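Local coordinates for uncharacterized protein (Bacteroides fragilis, PDB 3NNG) that is of unknown function but contains a calcium-binding F5/8 type C (discoidin-like) domain, a fold that in many relatives binds carbohydrates or other ligands, at residues 116-119 against 123-126; 28-33 against 83-88; 95-100 against 106-111. The protein carries 1 engineered substitution. One frame throughout, in Å; residues are numbered along the deposited sequence.

The three contacts belong to one F5/8 type C domain and do not touch one another. Contact 1 sets a loop against the start of strand 124-144 and contact 2 sets loop against loop, both at the surface; contact 3, partly buried, pairs two strands of a hairpin. Contacts 1 and 3 reach the same antiparallel sheet, since strand 93-100 neighbours strand 124-144. Contacts 2 and 3 lie on opposite sides of the chain's centre. Their chemistry follows their places: a side-chain amide makes two hydrogen bonds to a loop backbone in contact 1, two tyrosine rings meet without a hydrogen bond in contact 2, and backbone bonds supported by apolar and aromatic packing build contact 3.

Contact 1 of 3, residues 116-119 against 123-126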
ATOM      1  N   ARG A 116       9.961   9.229   4.225  1.00 29.59           N
ATOM      2  CA  ARG A 116      10.481   9.988   5.362  1.00 27.70           C
ATOM      3  C   ARG A 116       9.514   9.880   6.534  1.00 23.98           C
ATOM      4  O   ARG A 116       8.465   9.244   6.434  1.00 26.48           O
ATOM      5  CB  ARG A 116      10.650  11.467   5.008  1.00 33.10           C
ATOM      6  CG  ARG A 116      11.005  11.755   3.559  1.00 47.59           C
ATOM      7  CD  ARG A 116      11.674  13.123   3.430  1.00 58.20           C
ATOM      8  NE  ARG A 116      11.484  13.744   2.119  1.00 68.10           N
ATOM      9  CZ  ARG A 116      11.841  13.199   0.957  1.00 71.95           C
ATOM     10  NH1 ARG A 116      12.407  11.996   0.921  1.00 72.57           N
ATOM     11  NH2 ARG A 116      11.625  13.856  -0.176  1.00 67.41           N
ATOM     12  N   ASN A 117       9.860  10.520   7.642  1.00 23.88           N
ATOM     13  CA  ASN A 117       8.938  10.615   8.763  1.00 22.69           C
ATOM     14  C   ASN A 117       7.623  11.250   8.333  1.00 27.21           C
ATOM     15  O   ASN A 117       7.602  12.310   7.701  1.00 25.56           O
ATOM     16  CB  ASN A 117       9.565  11.392   9.915  1.00 25.03           C
ATOM     17  CG  ASN A 117      10.733  10.651  10.535  1.00 32.47           C
ATOM     18  OD1 ASN A 117      10.996   9.494  10.197  1.00 29.99           O
ATOM     19  ND2 ASN A 117      11.441  11.311  11.443  1.00 37.33           N
ATOM     20  N   PHE A 118       6.524  10.584   8.667  1.00 16.22           N
ATOM     21  CA  PHE A 118       5.210  11.084   8.323  1.00 21.85           C
ATOM     22  C   PHE A 118       4.855  12.307   9.170  1.00 21.92           C
ATOM     23  O   PHE A 118       5.321  12.445  10.298  1.00 23.55           O
ATOM     24  CB  PHE A 118       4.168   9.976   8.486  1.00 18.60           C
ATOM     25  CG  PHE A 118       4.335   8.854   7.498  1.00 17.07           C
ATOM     26  CD1 PHE A 118       3.710   8.910   6.255  1.00 16.49           C
ATOM     27  CD2 PHE A 118       5.148   7.771   7.790  1.00 16.72           C
ATOM     28  CE1 PHE A 118       3.880   7.885   5.330  1.00 18.19           C
ATOM     29  CE2 PHE A 118       5.320   6.750   6.874  1.00 22.84           C
ATOM     30  CZ  PHE A 118       4.688   6.812   5.633  1.00 19.89           C
ATOM     31  N   LYS A 119       4.043  13.194   8.610  1.00 18.29           N
ATOM     32  CA  LYS A 119       3.533  14.336   9.355  1.00 21.04           C
ATOM     33  C   LYS A 119       2.036  14.205   9.595  1.00 22.43           C
ATOM     34  O   LYS A 119       1.247  14.246   8.658  1.00 23.04           O
ATOM     35  CB  LYS A 119       3.872  15.627   8.621  1.00 27.16           C
ATOM     36  CG  LYS A 119       5.351  15.996   8.770  1.00 34.64           C
ATOM     37  CD  LYS A 119       6.020  16.200   7.433  1.00 39.31           C
ATOM     38  CE  LYS A 119       7.493  15.792   7.480  1.00 39.73           C
ATOM     39  NZ  LYS A 119       8.157  16.289   8.715  1.00 38.37           N
ATOM     40  N   PRO A 123      -0.339  11.908   3.767  1.00 23.76           N
ATOM     41  CA  PRO A 123       0.284  10.810   3.019  1.00 17.59           C
ATOM     42  C   PRO A 123       1.569  11.256   2.340  1.00 18.28           C
ATOM     43  O   PRO A 123       1.791  12.444   2.173  1.00 19.99           O
ATOM     44  CB  PRO A 123      -0.760  10.444   1.959  1.00 21.98           C
ATOM     45  CG  PRO A 123      -1.828  11.491   2.029  1.00 23.81           C
ATOM     46  CD  PRO A 123      -1.426  12.549   3.010  1.00 18.23           C
ATOM     47  N   GLN A 124       2.412  10.293   1.984  1.00 19.58           N
ATOM     48  CA  GLN A 124       3.545  10.541   1.116  1.00 18.97           C
ATOM     49  C   GLN A 124       3.281   9.785  -0.172  1.00 16.20           C
ATOM     50  O   GLN A 124       2.678   8.714  -0.159  1.00 19.15           O
ATOM     51  CB  GLN A 124       4.858  10.083   1.759  1.00 19.59           C
ATOM     52  CG  GLN A 124       5.225  10.877   2.998  1.00 20.35           C
ATOM     53  CD  GLN A 124       6.455  10.349   3.675  1.00 23.42           C
ATOM     54  OE1 GLN A 124       7.475  10.090   3.032  1.00 22.70           O
ATOM     55  NE2 GLN A 124       6.373  10.179   4.988  1.00 27.12           N
ATOM     56  N   TYR A 125       3.741  10.351  -1.280  1.00 14.79           N
ATOM     57  CA  TYR A 125       3.387   9.875  -2.597  1.00 20.89           C
ATOM     58  C   TYR A 125       4.594   9.253  -3.278  1.00 27.32           C
ATOM     59  O   TYR A 125       5.695   9.798  -3.242  1.00 22.79           O
ATOM     60  CB  TYR A 125       2.822  11.033  -3.418  1.00 15.47           C
ATOM     61  CG  TYR A 125       1.627  11.686  -2.763  1.00 18.23           C
ATOM     62  CD1 TYR A 125       0.331  11.281  -3.073  1.00 17.06           C
ATOM     63  CD2 TYR A 125       1.790  12.701  -1.832  1.00 25.86           C
ATOM     64  CE1 TYR A 125      -0.756  11.869  -2.473  1.00 22.91           C
ATOM     65  CE2 TYR A 125       0.704  13.294  -1.225  1.00 20.94           C
ATOM     66  CZ  TYR A 125      -0.562  12.875  -1.549  1.00 25.30           C
ATOM     67  OH  TYR A 125      -1.650  13.461  -0.949  1.00 37.68           O
ATOM     68  N   ALA A 126       4.394   8.091  -3.881  1.00 19.79           N
ATOM     69  CA  ALA A 126       5.483   7.447  -4.590  1.00 24.03           C
ATOM     70  C   ALA A 126       5.066   7.278  -6.043  1.00 21.36           C
ATOM     71  O   ALA A 126       4.101   6.576  -6.340  1.00 20.87           O
ATOM     72  CB  ALA A 126       5.823   6.111  -3.960  1.00 22.37           C
TER
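The carboxamide of Gln124 pairs with the backbone of Arg116 through two hydrogen bonds, one at each end of the amide, OE1 accepting and NE2 donating. Arg116 N donates to Gln124 OE1 at 2.9 Å, in the plane of the side-chain carbonyl and on a lone pair, though the N-H is bent to 145°. In return Gln124 NE2 gives a 2.7 Å, almost straight bond to Arg116 O. That oxygen lies in the amide plane of Gln124, while the nitrogen stands above the backbone carbonyl plane instead of meeting a lone pair. Together the two bonds fix the rotation of the amide. NE2 of Gln124 also sits over one face of the Phe118 ring, 3.2 Å from CD1 and displaced toward the rim, with ring and amide planes 49° apart.

The contact closes the loop between strands 107-114 and 124-144 of the F5/8 type C beta-sandwich, where the side chain of the first residue of strand 124-144 bonds to the backbone of the preceding loop. Gln124 is extended beyond CG (chi2 176°), which carries the amide across to the loop, and the CG methylene passes 4.0 Å from Phe118 CE1. Further out, the backbone of Gln124 is hydrogen-bonded to Val79 of strand 71-79, and the Phe118 side chain packs on Val79 and Asn90. The CB of Asn117 points away from residues 123-126, and its OD1 is hydrogen-bonded to Arg92 NH2.

Contact 2 of 3, residues 28-33 against 83-88; sequences NVYADD and SAYGSG
The rings of Tyr30 and Tyr85 form an offset edge-to-face pair, the edge of Tyr85 directed at the face of Tyr30. Their centroids are 5.8 Å apart and their planes stand at 75°, so the pair is close to a T shape but displaced from the ring centre. Other rings join them: Tyr30 meets Tyr37 and Phe52 edge-to-face and Trp54 at an intermediate tilt, while Tyr85 also meets Phe52.

The touching is done by the outer end of Tyr85. Its OH comes to 3.6 Å from Tyr30 CE2, approaching obliquely, and its CE2 lies 4.0 Å from the same carbon. The two hydroxyl oxygens, Tyr30 OH and Tyr85 OH, are 4.1 Å apart and make no hydrogen bond with each other, which leaves van der Waals and aromatic contact to hold the pair. Tyr30 CG is anti to the backbone N (chi1 -176°), a setting that sends the ring out from its loop toward residues 83-88. Tyr30 and Ala31 form the corners of a type II beta turn, closed by Asp32 N to Val29 O at 2.9 Å; an overlapping bond runs from Asp33 N to Tyr30 O at 3.0 Å.

This aromatic cluster joins two surface loops of the F5/8 type C domain. Residues 28-33 run from strand 23-26 to helix 34-37, with Asp33 as its N-cap; residues 83-88 lie in the loop between strands 71-79 and 93-100. Helix 34-37 supplies Tyr37, which touches Tyr85 as well as Tyr30, and strand 51-54 supplies Phe52, whose backbone is hydrogen-bonded to Tyr30.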
ATOM      1  N   ASN A  28      -0.175 -11.168   6.981  1.00 16.94           N
ATOM      2  CA  ASN A  28      -0.579 -11.546   8.333  1.00 21.44           C
ATOM      3  C   ASN A  28      -1.375 -10.394   8.908  1.00 19.70           C
ATOM      4  O   ASN A  28      -1.216  -9.250   8.472  1.00 21.51           O
ATOM      5  CB  ASN A  28       0.651 -11.788   9.234  1.00 20.50           C
ATOM      6  CG  ASN A  28       1.385 -13.071   8.904  1.00 24.14           C
ATOM      7  OD1 ASN A  28       2.536 -13.048   8.447  1.00 24.37           O
ATOM      8  ND2 ASN A  28       0.718 -14.206   9.121  1.00 27.56           N
ATOM      9  N   VAL A  29      -2.237 -10.683   9.880  1.00 19.76           N
ATOM     10  CA  VAL A  29      -2.930  -9.619  10.605  1.00 21.34           C
ATOM     11  C   VAL A  29      -2.403  -9.619  12.026  1.00 15.57           C
ATOM     12  O   VAL A  29      -2.395 -10.658  12.682  1.00 24.03           O
ATOM     13  CB  VAL A  29      -4.459  -9.816  10.621  1.00 29.03           C
ATOM     14  CG1 VAL A  29      -5.118  -8.765  11.508  1.00 23.22           C
ATOM     15  CG2 VAL A  29      -5.031  -9.748   9.197  1.00 30.47           C
ATOM     16  N   TYR A  30      -1.947  -8.472  12.508  1.00 14.29           N
ATOM     17  CA  TYR A  30      -1.383  -8.432  13.850  1.00 23.68           C
ATOM     18  C   TYR A  30      -2.362  -9.027  14.879  1.00 31.57           C
ATOM     19  O   TYR A  30      -3.555  -8.744  14.844  1.00 35.45           O
ATOM     20  CB  TYR A  30      -0.987  -7.013  14.241  1.00 24.56           C
ATOM     21  CG  TYR A  30      -0.305  -6.958  15.595  1.00 27.45           C
ATOM     22  CD1 TYR A  30       1.007  -7.390  15.753  1.00 30.85           C
ATOM     23  CD2 TYR A  30      -0.979  -6.495  16.712  1.00 25.36           C
ATOM     24  CE1 TYR A  30       1.627  -7.349  16.985  1.00 34.05           C
ATOM     25  CE2 TYR A  30      -0.370  -6.452  17.947  1.00 26.27           C
ATOM     26  CZ  TYR A  30       0.934  -6.880  18.078  1.00 36.87           C
ATOM     27  OH  TYR A  30       1.546  -6.834  19.310  1.00 41.31           O
ATOM     28  N   ALA A  31      -1.855  -9.865  15.779  1.00 29.00           N
ATOM     29  CA  ALA A  31      -2.671 -10.416  16.863  1.00 28.30           C
ATOM     30  C   ALA A  31      -3.831 -11.231  16.301  1.00 27.54           C
ATOM     31  O   ALA A  31      -4.818 -11.497  17.002  1.00 25.36           O
ATOM     32  CB  ALA A  31      -3.202  -9.285  17.764  1.00 23.62           C
ATOM     33  N   ASP A  32      -3.722 -11.624  15.035  1.00 23.95           N
ATOM     34  CA  ASP A  32      -4.800 -12.364  14.387  1.00 31.15           C
ATOM     35  C   ASP A  32      -6.139 -11.660  14.612  1.00 35.48           C
ATOM     36  O   ASP A  32      -7.184 -12.304  14.732  1.00 34.37           O
ATOM     37  CB  ASP A  32      -4.855 -13.815  14.901  1.00 31.25           C
ATOM     38  CG  ASP A  32      -3.709 -14.669  14.388  1.00 34.31           C
ATOM     39  OD1 ASP A  32      -3.139 -14.342  13.337  1.00 33.56           O
ATOM     40  OD2 ASP A  32      -3.397 -15.686  15.035  1.00 42.13           O
ATOM     41  N   ASP A  33      -6.098 -10.333  14.676  1.00 33.18           N
ATOM     42  CA  ASP A  33      -7.292  -9.559  14.977  1.00 32.81           C
ATOM     43  C   ASP A  33      -7.737  -8.816  13.719  1.00 32.14           C
ATOM     44  O   ASP A  33      -7.372  -7.650  13.514  1.00 23.65           O
ATOM     45  CB  ASP A  33      -7.002  -8.578  16.110  1.00 32.98           C
ATOM     46  CG  ASP A  33      -8.257  -8.024  16.733  1.00 39.55           C
ATOM     47  OD1 ASP A  33      -9.335  -8.110  16.107  1.00 40.54           O
ATOM     48  OD2 ASP A  33      -8.154  -7.503  17.856  1.00 45.55           O
ATOM     49  N   SER A  83      -1.566   3.721  12.560  1.00 14.42           N
ATOM     50  CA  SER A  83      -2.044   4.380  13.776  1.00 20.57           C
ATOM     51  C   SER A  83      -2.323   3.389  14.896  1.00 23.99           C
ATOM     52  O   SER A  83      -3.150   3.651  15.757  1.00 28.98           O
ATOM     53  CB  SER A  83      -3.303   5.202  13.484  1.00 26.39           C
ATOM     54  OG  SER A  83      -4.310   4.380  12.900  1.00 34.80           O
ATOM     55  N   ALA A  84      -1.637   2.253  14.877  1.00 32.66           N
ATOM     56  CA  ALA A  84      -1.828   1.223  15.893  1.00 27.30           C
ATOM     57  C   ALA A  84      -0.865   1.434  17.050  1.00 28.56           C
ATOM     58  O   ALA A  84      -1.238   1.306  18.223  1.00 27.05           O
ATOM     59  CB  ALA A  84      -1.613  -0.164  15.285  1.00 24.29           C
ATOM     60  N   TYR A  85       0.380   1.752  16.705  1.00 28.69           N
ATOM     61  CA  TYR A  85       1.440   1.917  17.689  1.00 31.38           C
ATOM     62  C   TYR A  85       2.387   3.055  17.311  1.00 32.58           C
ATOM     63  O   TYR A  85       2.150   3.773  16.343  1.00 27.65           O
ATOM     64  CB  TYR A  85       2.208   0.612  17.861  1.00 31.20           C
ATOM     65  CG  TYR A  85       1.382  -0.520  18.449  1.00 32.68           C
ATOM     66  CD1 TYR A  85       1.198  -0.633  19.830  1.00 29.08           C
ATOM     67  CD2 TYR A  85       0.799  -1.481  17.629  1.00 33.02           C
ATOM     68  CE1 TYR A  85       0.454  -1.664  20.373  1.00 28.96           C
ATOM     69  CE2 TYR A  85       0.054  -2.521  18.163  1.00 31.34           C
ATOM     70  CZ  TYR A  85      -0.107  -2.611  19.537  1.00 35.68           C
ATOM     71  OH  TYR A  85      -0.844  -3.643  20.073  1.00 46.37           O
ATOM     72  N   GLY A  86       3.459   3.211  18.077  1.00 22.29           N
ATOM     73  CA  GLY A  86       4.372   4.319  17.876  1.00 25.15           C
ATOM     74  C   GLY A  86       4.922   4.468  16.472  1.00 21.58           C
ATOM     75  O   GLY A  86       5.001   3.510  15.707  1.00 20.66           O
ATOM     76  N   SER A  87       5.343   5.689  16.164  1.00 18.05           N
ATOM     77  CA  SER A  87       5.749   6.088  14.820  1.00 20.01           C
ATOM     78  C   SER A  87       6.990   5.352  14.337  1.00 19.18           C
ATOM     79  O   SER A  87       7.293   5.344  13.148  1.00 23.59           O
ATOM     80  CB  SER A  87       6.020   7.592  14.798  1.00 19.52           C
ATOM     81  OG  SER A  87       7.217   7.865  15.506  1.00 20.81           O
ATOM     82  N   GLY A  88       7.720   4.755  15.268  1.00 24.27           N
ATOM     83  CA  GLY A  88       8.845   3.914  14.912  1.00 21.06           C
ATOM     84  C   GLY A  88       8.441   2.697  14.095  1.00 20.93           C
ATOM     85  O   GLY A  88       9.301   2.009  13.548  1.00 24.04           O
TER

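Contact 3 of 3, residues 95-100 against 106-111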
ATOM      1  N   GLU A  95       8.893  -2.364  -1.644  1.00 20.49           N
ATOM      2  CA  GLU A  95       9.016  -2.746  -3.035  1.00 26.10           C
ATOM      3  C   GLU A  95       7.617  -3.060  -3.561  1.00 22.97           C
ATOM      4  O   GLU A  95       6.770  -3.569  -2.825  1.00 25.25           O
ATOM      5  CB  GLU A  95       9.912  -3.970  -3.156  1.00 31.34           C
ATOM      6  CG  GLU A  95      10.398  -4.243  -4.554  1.00 53.38           C
ATOM      7  CD  GLU A  95      11.909  -4.351  -4.625  1.00 66.26           C
ATOM      8  OE1 GLU A  95      12.532  -4.667  -3.583  1.00 62.06           O
ATOM      9  OE2 GLU A  95      12.469  -4.120  -5.723  1.00 70.05           O
ATOM     10  N   ILE A  96       7.382  -2.746  -4.830  1.00 14.58           N
ATOM     11  CA  ILE A  96       6.068  -2.903  -5.451  1.00 16.87           C
ATOM     12  C   ILE A  96       6.085  -3.965  -6.552  1.00 17.10           C
ATOM     13  O   ILE A  96       7.005  -3.999  -7.362  1.00 19.71           O
ATOM     14  CB  ILE A  96       5.600  -1.569  -6.095  1.00 34.16           C
ATOM     15  CG1 ILE A  96       5.363  -0.496  -5.027  1.00 27.28           C
ATOM     16  CG2 ILE A  96       4.353  -1.780  -6.935  1.00 39.97           C
ATOM     17  CD1 ILE A  96       4.367  -0.894  -3.967  1.00 17.78           C
ATOM     18  N   LYS A  97       5.059  -4.816  -6.583  1.00 16.80           N
ATOM     19  CA  LYS A  97       4.806  -5.688  -7.725  1.00 17.28           C
ATOM     20  C   LYS A  97       3.380  -5.469  -8.210  1.00 19.01           C
ATOM     21  O   LYS A  97       2.470  -5.285  -7.404  1.00 22.63           O
ATOM     22  CB  LYS A  97       5.000  -7.169  -7.368  1.00 20.61           C
ATOM     23  CG  LYS A  97       6.405  -7.525  -6.897  1.00 27.17           C
ATOM     24  CD  LYS A  97       6.623  -9.034  -6.890  1.00 31.04           C
ATOM     25  CE  LYS A  97       8.081  -9.380  -7.188  1.00 42.25           C
ATOM     26  NZ  LYS A  97       9.061  -8.862  -6.182  1.00 45.50           N
ATOM     27  N   VAL A  98       3.189  -5.502  -9.529  1.00 14.09           N
ATOM     28  CA  VAL A  98       1.849  -5.445 -10.114  1.00 19.10           C
ATOM     29  C   VAL A  98       1.655  -6.593 -11.086  1.00 22.06           C
ATOM     30  O   VAL A  98       2.624  -7.179 -11.572  1.00 20.77           O
ATOM     31  CB  VAL A  98       1.603  -4.123 -10.865  1.00 11.57           C
ATOM     32  CG1 VAL A  98       1.748  -2.938  -9.911  1.00 13.68           C
ATOM     33  CG2 VAL A  98       2.595  -3.984 -12.005  1.00 18.51           C
ATOM     34  N   ARG A  99       0.393  -6.914 -11.346  1.00 24.30           N
ATOM     35  CA  ARG A  99       0.020  -7.887 -12.363  1.00 20.90           C
ATOM     36  C   ARG A  99      -0.957  -7.188 -13.309  1.00 16.92           C
ATOM     37  O   ARG A  99      -1.949  -6.599 -12.877  1.00 17.13           O
ATOM     38  CB  ARG A  99      -0.639  -9.114 -11.718  1.00 13.83           C
ATOM     39  CG  ARG A  99      -0.715 -10.345 -12.612  1.00 16.23           C
ATOM     40  CD  ARG A  99      -1.467 -11.479 -11.920  1.00 15.48           C
ATOM     41  NE  ARG A  99      -2.759 -11.026 -11.398  1.00 21.10           N
ATOM     42  CZ  ARG A  99      -3.850 -10.826 -12.136  1.00 22.37           C
ATOM     43  NH1 ARG A  99      -3.823 -11.040 -13.449  1.00 13.53           N
ATOM     44  NH2 ARG A  99      -4.973 -10.395 -11.559  1.00 15.93           N
ATOM     45  N   LYS A 100      -0.670  -7.229 -14.599  1.00 17.03           N
ATOM     46  CA  LYS A 100      -1.546  -6.584 -15.559  1.00 18.85           C
ATOM     47  C   LYS A 100      -2.710  -7.510 -15.873  1.00 21.77           C
ATOM     48  O   LYS A 100      -2.584  -8.736 -15.768  1.00 18.94           O
ATOM     49  CB  LYS A 100      -0.763  -6.172 -16.811  1.00 23.75           C
ATOM     50  CG  LYS A 100       0.264  -5.068 -16.518  1.00 30.41           C
ATOM     51  CD  LYS A 100       1.366  -4.994 -17.568  1.00 43.85           C
ATOM     52  CE  LYS A 100       1.117  -3.867 -18.573  1.00 53.83           C
ATOM     53  NZ  LYS A 100       2.383  -3.180 -18.979  1.00 56.03           N
ATOM     54  N   TRP A 106       3.754 -11.769 -12.780  1.00 18.29           N
ATOM     55  CA  TRP A 106       3.842 -10.484 -12.114  1.00 22.59           C
ATOM     56  C   TRP A 106       5.051  -9.721 -12.621  1.00 27.88           C
ATOM     57  O   TRP A 106       6.042 -10.318 -13.042  1.00 25.70           O
ATOM     58  CB  TRP A 106       3.986 -10.675 -10.607  1.00 24.71           C
ATOM     59  CG  TRP A 106       2.773 -11.231  -9.921  1.00 22.60           C
ATOM     60  CD1 TRP A 106       2.270 -12.497 -10.033  1.00 21.68           C
ATOM     61  CD2 TRP A 106       1.930 -10.546  -8.981  1.00 19.91           C
ATOM     62  NE1 TRP A 106       1.152 -12.634  -9.235  1.00 16.32           N
ATOM     63  CE2 TRP A 106       0.930 -11.454  -8.572  1.00 18.84           C
ATOM     64  CE3 TRP A 106       1.925  -9.253  -8.445  1.00 21.03           C
ATOM     65  CZ2 TRP A 106      -0.065 -11.110  -7.653  1.00 15.71           C
ATOM     66  CZ3 TRP A 106       0.933  -8.916  -7.529  1.00 21.06           C
ATOM     67  CH2 TRP A 106      -0.050  -9.843  -7.147  1.00 15.26           C
ATOM     68  N   VAL A 107       4.963  -8.396 -12.565  1.00 24.62           N
ATOM     69  CA  VAL A 107       6.079  -7.541 -12.911  1.00 25.31           C
ATOM     70  C   VAL A 107       6.506  -6.750 -11.674  1.00 27.32           C
ATOM     71  O   VAL A 107       5.667  -6.194 -10.949  1.00 24.92           O
ATOM     72  CB  VAL A 107       5.700  -6.607 -14.061  1.00 42.75           C
ATOM     73  CG1 VAL A 107       5.300  -7.428 -15.293  1.00 44.91           C
ATOM     74  CG2 VAL A 107       4.550  -5.743 -13.661  1.00 51.51           C
ATOM     75  N   THR A 108       7.808  -6.733 -11.409  1.00 15.34           N
ATOM     76  CA  THR A 108       8.337  -6.001 -10.258  1.00 21.45           C
ATOM     77  C   THR A 108       8.774  -4.608 -10.688  1.00 22.64           C
ATOM     78  O   THR A 108       9.430  -4.446 -11.712  1.00 23.12           O
ATOM     79  CB  THR A 108       9.554  -6.716  -9.631  1.00 29.53           C
ATOM     80  OG1 THR A 108       9.333  -8.127  -9.621  1.00 31.92           O
ATOM     81  CG2 THR A 108       9.790  -6.234  -8.203  1.00 34.34           C
ATOM     82  N   TYR A 109       8.399  -3.600  -9.916  1.00 23.84           N
ATOM     83  CA  TYR A 109       8.880  -2.247 -10.163  1.00 23.59           C
ATOM     84  C   TYR A 109      10.297  -2.194  -9.592  1.00 24.38           C
ATOM     85  O   TYR A 109      10.503  -2.498  -8.423  1.00 21.86           O
ATOM     86  CB  TYR A 109       7.960  -1.231  -9.486  1.00 22.42           C
ATOM     87  CG  TYR A 109       8.251   0.200  -9.845  1.00 22.30           C
ATOM     88  CD1 TYR A 109       8.049   0.673 -11.139  1.00 25.51           C
ATOM     89  CD2 TYR A 109       8.717   1.087  -8.893  1.00 24.44           C
ATOM     90  CE1 TYR A 109       8.311   1.998 -11.462  1.00 27.20           C
ATOM     91  CE2 TYR A 109       8.984   2.400  -9.205  1.00 29.45           C
ATOM     92  CZ  TYR A 109       8.784   2.856 -10.484  1.00 31.82           C
ATOM     93  OH  TYR A 109       9.055   4.178 -10.770  1.00 32.29           O
ATOM     94  N   PRO A 110      11.284  -1.834 -10.422  1.00 27.89           N
ATOM     95  CA  PRO A 110      12.697  -2.076 -10.096  1.00 33.21           C
ATOM     96  C   PRO A 110      13.338  -1.070  -9.142  1.00 34.19           C
ATOM     97  O   PRO A 110      14.565  -1.047  -9.056  1.00 41.41           O
ATOM     98  CB  PRO A 110      13.379  -1.982 -11.461  1.00 34.76           C
ATOM     99  CG  PRO A 110      12.558  -1.001 -12.200  1.00 37.22           C
ATOM    100  CD  PRO A 110      11.132  -1.157 -11.721  1.00 35.92           C
ATOM    101  N   ARG A 111      12.544  -0.259  -8.447  1.00 33.51           N
ATOM    102  CA  ARG A 111      13.090   0.726  -7.508  1.00 33.39           C
ATOM    103  C   ARG A 111      12.528   0.515  -6.106  1.00 29.62           C
ATOM    104  O   ARG A 111      11.310   0.423  -5.929  1.00 30.73           O
ATOM    105  CB  ARG A 111      12.733   2.157  -7.955  1.00 36.28           C
ATOM    106  CG  ARG A 111      13.221   2.579  -9.341  1.00 42.30           C
ATOM    107  CD  ARG A 111      14.725   2.422  -9.460  1.00 54.69           C
ATOM    108  NE  ARG A 111      15.361   3.531 -10.171  1.00 63.38           N
ATOM    109  CZ  ARG A 111      15.892   4.596  -9.573  1.00 64.42           C
ATOM    110  NH1 ARG A 111      15.855   4.705  -8.248  1.00 70.34           N
ATOM    111  NH2 ARG A 111      16.461   5.551 -10.297  1.00 57.42           N
TER
HETATM  112  O   HOH W   1       9.487  -1.728  -6.134  1.00 20.27           O
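Val98 and Val107 exchange two backbone hydrogen bonds, Val107 N to Val98 O at 2.8 Å and Val98 N to Val107 O at 2.9 Å. They form the hydrogen-bonded pair of an antiparallel beta hairpin made by strands 93-100 and 107-114, part of the antiparallel sheet of the F5/8 type C domain. A third bond, Tyr109 N to Ile96 O at 2.9 Å, continues the pairing. Beyond it the two segments draw apart and a water takes over: it accepts from Ile96 N and donates to Tyr109 O and Arg111 O, linking three backbone groups in place of a direct bond.

Lys97 and Thr108 are the non-hydrogen-bonded pair, their side chains lying alongside each other and pointing the same way. The Lys97 chain, bent at its outer torsions, runs its methylenes past Thr108, with Lys97 CG 3.9 Å from Thr108 CG2. Lys97 NZ, 3.5 Å from Thr108 OG1, makes no hydrogen bond to it. Val98 and Val107 share the other face of the sheet, where Val98 packs on Leu74 of strand 71-79. Ile96 and Tyr109 meet CB to CB, while Ile96 packs on Phe77, Phe138 and Ile140.

Near the loop that joins the two strands, Trp106 lays its indole against Arg99. The Arg99 CB forms a CH-pi contact over the six-membered ring, 4.1 Å from its centroid. With CG anti to the backbone N (chi1 -164°), the arginine chain passes obliquely over the indole face, bringing CD near NE1, then bends at chi3. Its guanidinium leads on to a salt bridge from NE to Glu137 OE1 and a hydrogen bond from NH1 to Glu103 O. At the indole edge, in the ring plane, Lys97 O lies 3.9 Å from Trp106 CZ3.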